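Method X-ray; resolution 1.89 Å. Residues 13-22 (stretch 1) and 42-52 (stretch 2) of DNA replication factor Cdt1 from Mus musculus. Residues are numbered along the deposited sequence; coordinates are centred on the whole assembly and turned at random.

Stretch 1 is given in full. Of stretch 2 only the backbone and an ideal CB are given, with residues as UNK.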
# COMPACT_ATOMS: atom_id res chain seq x y z
N GLU A 13 -4.28 3.71 -9.76
CA GLU A 13 -5.12 4.86 -9.48
C GLU A 13 -5.62 4.88 -8.04
O GLU A 13 -5.93 5.95 -7.50
CB GLU A 13 -6.26 4.95 -10.49
CG GLU A 13 -5.80 5.53 -11.83
CD GLU A 13 -6.82 5.40 -12.94
OE1 GLU A 13 -7.83 4.68 -12.75
OE2 GLU A 13 -6.62 6.02 -14.01
N ARG A 14 -5.67 3.72 -7.40
CA ARG A 14 -6.14 3.64 -6.02
C ARG A 14 -5.05 3.95 -5.00
O ARG A 14 -5.35 4.20 -3.83
CB ARG A 14 -6.69 2.24 -5.72
CG ARG A 14 -7.83 1.80 -6.61
CD ARG A 14 -8.45 0.51 -6.11
NE ARG A 14 -9.53 0.07 -6.98
CZ ARG A 14 -9.40 -0.83 -7.94
NH1 ARG A 14 -10.44 -1.16 -8.70
NH2 ARG A 14 -8.22 -1.42 -8.15
N LEU A 15 -3.80 3.89 -5.42
CA LEU A 15 -2.69 3.86 -4.46
C LEU A 15 -2.51 5.12 -3.61
O LEU A 15 -2.20 5.02 -2.42
CB LEU A 15 -1.38 3.48 -5.15
CG LEU A 15 -1.38 2.04 -5.67
CD1 LEU A 15 0.01 1.63 -6.11
CD2 LEU A 15 -1.93 1.10 -4.61
N PRO A 16 -2.68 6.31 -4.20
CA PRO A 16 -2.49 7.49 -3.35
C PRO A 16 -3.45 7.47 -2.16
O PRO A 16 -3.03 7.72 -1.03
CB PRO A 16 -2.79 8.66 -4.29
CG PRO A 16 -2.41 8.12 -5.66
CD PRO A 16 -2.86 6.67 -5.62
N GLU A 17 -4.71 7.16 -2.40
CA GLU A 17 -5.68 7.10 -1.30
C GLU A 17 -5.41 5.95 -0.36
O GLU A 17 -5.50 6.11 0.85
CB GLU A 17 -7.12 7.05 -1.83
CG GLU A 17 -7.61 8.41 -2.31
CD GLU A 17 -9.06 8.41 -2.71
OE1 GLU A 17 -9.64 7.31 -2.85
OE2 GLU A 17 -9.63 9.52 -2.89
N LEU A 18 -5.09 4.78 -0.93
CA LEU A 18 -4.74 3.62 -0.11
C LEU A 18 -3.51 3.87 0.76
O LEU A 18 -3.42 3.37 1.88
CB LEU A 18 -4.53 2.39 -0.99
CG LEU A 18 -5.67 1.36 -1.06
CD1 LEU A 18 -7.02 1.94 -0.68
CD2 LEU A 18 -5.74 0.66 -2.43
N ALA A 19 -2.55 4.64 0.25
CA ALA A 19 -1.37 4.96 1.03
C ALA A 19 -1.74 5.77 2.27
O ALA A 19 -1.14 5.60 3.33
CB ALA A 19 -0.36 5.70 0.19
N ARG A 20 -2.71 6.66 2.12
CA ARG A 20 -3.15 7.45 3.26
C ARG A 20 -3.89 6.59 4.26
O ARG A 20 -3.70 6.73 5.46
CB ARG A 20 -4.03 8.63 2.83
CG ARG A 20 -4.37 9.56 4.01
CD ARG A 20 -4.93 10.89 3.54
NE ARG A 20 -4.17 11.39 2.39
CZ ARG A 20 -3.09 12.15 2.48
NH1 ARG A 20 -2.62 12.53 3.67
NH2 ARG A 20 -2.46 12.54 1.37
N VAL A 21 -4.73 5.68 3.76
CA VAL A 21 -5.44 4.75 4.63
C VAL A 21 -4.41 3.92 5.39
O VAL A 21 -4.51 3.74 6.60
CB VAL A 21 -6.38 3.81 3.85
CG1 VAL A 21 -6.99 2.76 4.78
CG2 VAL A 21 -7.51 4.61 3.18
N LEU A 22 -3.41 3.41 4.68
CA LEU A 22 -2.34 2.65 5.32
C LEU A 22 -1.65 3.47 6.43
O LEU A 22 -1.44 2.99 7.55
CB LEU A 22 -1.30 2.24 4.28
CG LEU A 22 -0.09 1.49 4.82
CD1 LEU A 22 -0.57 0.26 5.57
CD2 LEU A 22 0.85 1.10 3.69
N UNK A 42 -7.69 -4.16 8.44
CA UNK A 42 -7.89 -2.80 8.93
C UNK A 42 -8.10 -1.80 7.79
O UNK A 42 -8.89 -0.87 7.90
CB UNK A 42 -6.69 -2.37 9.78
N UNK A 43 -7.38 -2.01 6.69
CA UNK A 43 -7.50 -1.09 5.56
C UNK A 43 -8.87 -1.21 4.90
O UNK A 43 -9.51 -0.21 4.62
CB UNK A 43 -6.40 -1.36 4.53
N UNK A 44 -9.33 -2.42 4.64
CA UNK A 44 -10.64 -2.56 4.02
C UNK A 44 -11.72 -2.00 4.94
O UNK A 44 -12.70 -1.41 4.47
CB UNK A 44 -10.93 -4.03 3.69
N UNK A 45 -11.55 -2.14 6.25
CA UNK A 45 -12.55 -1.66 7.20
C UNK A 45 -12.48 -0.15 7.44
O UNK A 45 -13.37 0.42 8.07
CB UNK A 45 -12.38 -2.39 8.53
N UNK A 46 -11.42 0.49 6.95
CA UNK A 46 -11.17 1.90 7.27
C UNK A 46 -11.69 2.87 6.22
O UNK A 46 -11.64 4.09 6.39
CB UNK A 46 -9.67 2.13 7.46
N UNK A 47 -12.18 2.34 5.11
CA UNK A 47 -12.65 3.19 4.03
C UNK A 47 -13.77 2.48 3.29
O UNK A 47 -14.09 1.33 3.60
CB UNK A 47 -11.51 3.55 3.08
N UNK A 48 -14.37 3.15 2.32
CA UNK A 48 -15.51 2.57 1.62
C UNK A 48 -15.12 1.76 0.37
O UNK A 48 -15.88 1.70 -0.59
CB UNK A 48 -16.48 3.69 1.22
N UNK A 49 -13.97 1.10 0.42
CA UNK A 49 -13.39 0.46 -0.77
C UNK A 49 -14.15 -0.74 -1.34
O UNK A 49 -14.80 -1.49 -0.62
CB UNK A 49 -11.97 0.01 -0.43
N UNK A 50 -14.03 -0.93 -2.65
CA UNK A 50 -14.67 -2.06 -3.34
C UNK A 50 -13.82 -3.33 -3.26
O UNK A 50 -14.16 -4.35 -3.86
CB UNK A 50 -14.93 -1.70 -4.81
N UNK A 51 -12.72 -3.27 -2.53
CA UNK A 51 -11.73 -4.35 -2.51
C UNK A 51 -11.93 -5.38 -1.40
O UNK A 51 -12.27 -5.03 -0.27
CB UNK A 51 -10.33 -3.75 -2.37
N UNK A 52 -11.72 -6.65 -1.72
CA UNK A 52 -11.61 -7.69 -0.71
C UNK A 52 -10.24 -7.59 -0.02
O UNK A 52 -9.34 -6.93 -0.51
CB UNK A 52 -11.81 -9.07 -1.33

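Position 42 has helical angles (-70/-37), and its ideal CB finds no stretch 1 atom within 5.5 Å, so almost any helix-tolerant residue would serve. It is Arg 42, whose chain leads away from stretch 1.

Position 43 lies where the backbones approach most closely, its CA 6.3 Å from the CA of Val 21. CA-to-CB points sideways, with the ideal CB 4.2 Å from Val 21 CG1. Beyond lie Leu 18 and Leu 22, one turn apart on the helix, offering carbon rather than charge. A long, flexible apolar chain would suit; leucine or isoleucine could also fit the character. The residue is Met 43, with chi angles m, t, p. Its CG packs 4.1 Å from Val 21 CG1, and its CE reaches the helix, 4.1 Å from Leu 18 CG, 3.9 Å from Leu 22 CB and 3.3 Å from Leu 18 O.

Positions 44 and 45 have no stretch 1 atom within 5.5 Å of their ideal CBs; at 44 the bond points away. Many residues would do, and they are Val 44 and Asp 45.

At position 46 CA-to-CB points toward stretch 1, and the ideal CB is already 3.8 Å from Val 21 CG1. A small residue such as alanine, serine or threonine is reasonable, and the carbonyl of residue 42 offers an acceptor one turn back. Ser 46 uses it: OG donates to Arg 42 O at 2.7 Å, while CB touches the valine methyl.

Position 47 is extended (-150/176) and points toward stretch 1, its ideal CB 4.1 Å from Val 21 CG2. Cysteine, valine or alanine could cover this methyl. Cys 47 does so through CB, 4.1 Å from CG2, with chi1 p.

Position 48 is out of reach and open to polar residues; it is Gln 48.

Position 49 points toward stretch 1, but its ideal CB remains 5.3 Å from Leu 18 CD1. Serine, threonine or aspartate could instead serve the local turn. Thr 49 OG1 accepts from the backbone N of position 51 at 3.0 Å (149°).

Position 50, sideways and without a near neighbour, sets little demand; it is Ala 50.

Position 51 points toward Leu 18 and the aliphatic part of Arg 14, across a gap that favours leucine or methionine. Leu 51 (m, t) places CD1 4.1 Å from both Leu 18 CD2 and Arg 14 CD, while CD2 lies over one face of the guanidinium.

Position 52 is out of reach, its angles (-75/165) compatible with an N-cap serine, threonine or aspartate. Ser 52 caps a helix just beyond.

Stretch 2 42-52: RMVDSCQTALS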
# COMPACT_ATOMS: atom_id res chain seq x y z
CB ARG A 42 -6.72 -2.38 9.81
CG ARG A 42 -6.69 -3.13 11.12
CD ARG A 42 -5.63 -2.62 12.06
NE ARG A 42 -5.46 -3.56 13.17
CZ ARG A 42 -4.62 -3.39 14.18
NH1 ARG A 42 -3.88 -2.29 14.25
NH2 ARG A 42 -4.52 -4.31 15.12
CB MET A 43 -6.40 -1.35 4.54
CG MET A 43 -5.04 -0.81 5.01
SD MET A 43 -3.78 -1.02 3.77
CE MET A 43 -4.23 0.29 2.62
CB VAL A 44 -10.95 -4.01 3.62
CG1 VAL A 44 -9.96 -4.48 2.55
CG2 VAL A 44 -10.93 -4.93 4.83
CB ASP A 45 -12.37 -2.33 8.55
CG ASP A 45 -12.83 -3.75 8.57
OD1 ASP A 45 -13.30 -4.26 7.53
OD2 ASP A 45 -12.74 -4.36 9.66
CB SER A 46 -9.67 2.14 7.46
OG SER A 46 -9.25 1.66 8.73
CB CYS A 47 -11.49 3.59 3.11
SG CYS A 47 -10.74 2.20 2.25
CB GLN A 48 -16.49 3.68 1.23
CG GLN A 48 -17.17 4.29 2.44
CD GLN A 48 -18.06 5.46 2.07
OE1 GLN A 48 -19.26 5.29 1.87
NE2 GLN A 48 -17.46 6.64 1.97
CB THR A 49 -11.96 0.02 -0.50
OG1 THR A 49 -11.49 -0.74 -1.62
CG2 THR A 49 -11.90 -0.85 0.76
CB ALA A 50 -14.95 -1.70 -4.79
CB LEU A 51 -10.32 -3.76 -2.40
CG LEU A 51 -9.84 -2.84 -3.52
CD1 LEU A 51 -8.47 -2.31 -3.20
CD2 LEU A 51 -9.82 -3.59 -4.85
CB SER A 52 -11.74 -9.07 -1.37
OG SER A 52 -10.64 -9.32 -2.23
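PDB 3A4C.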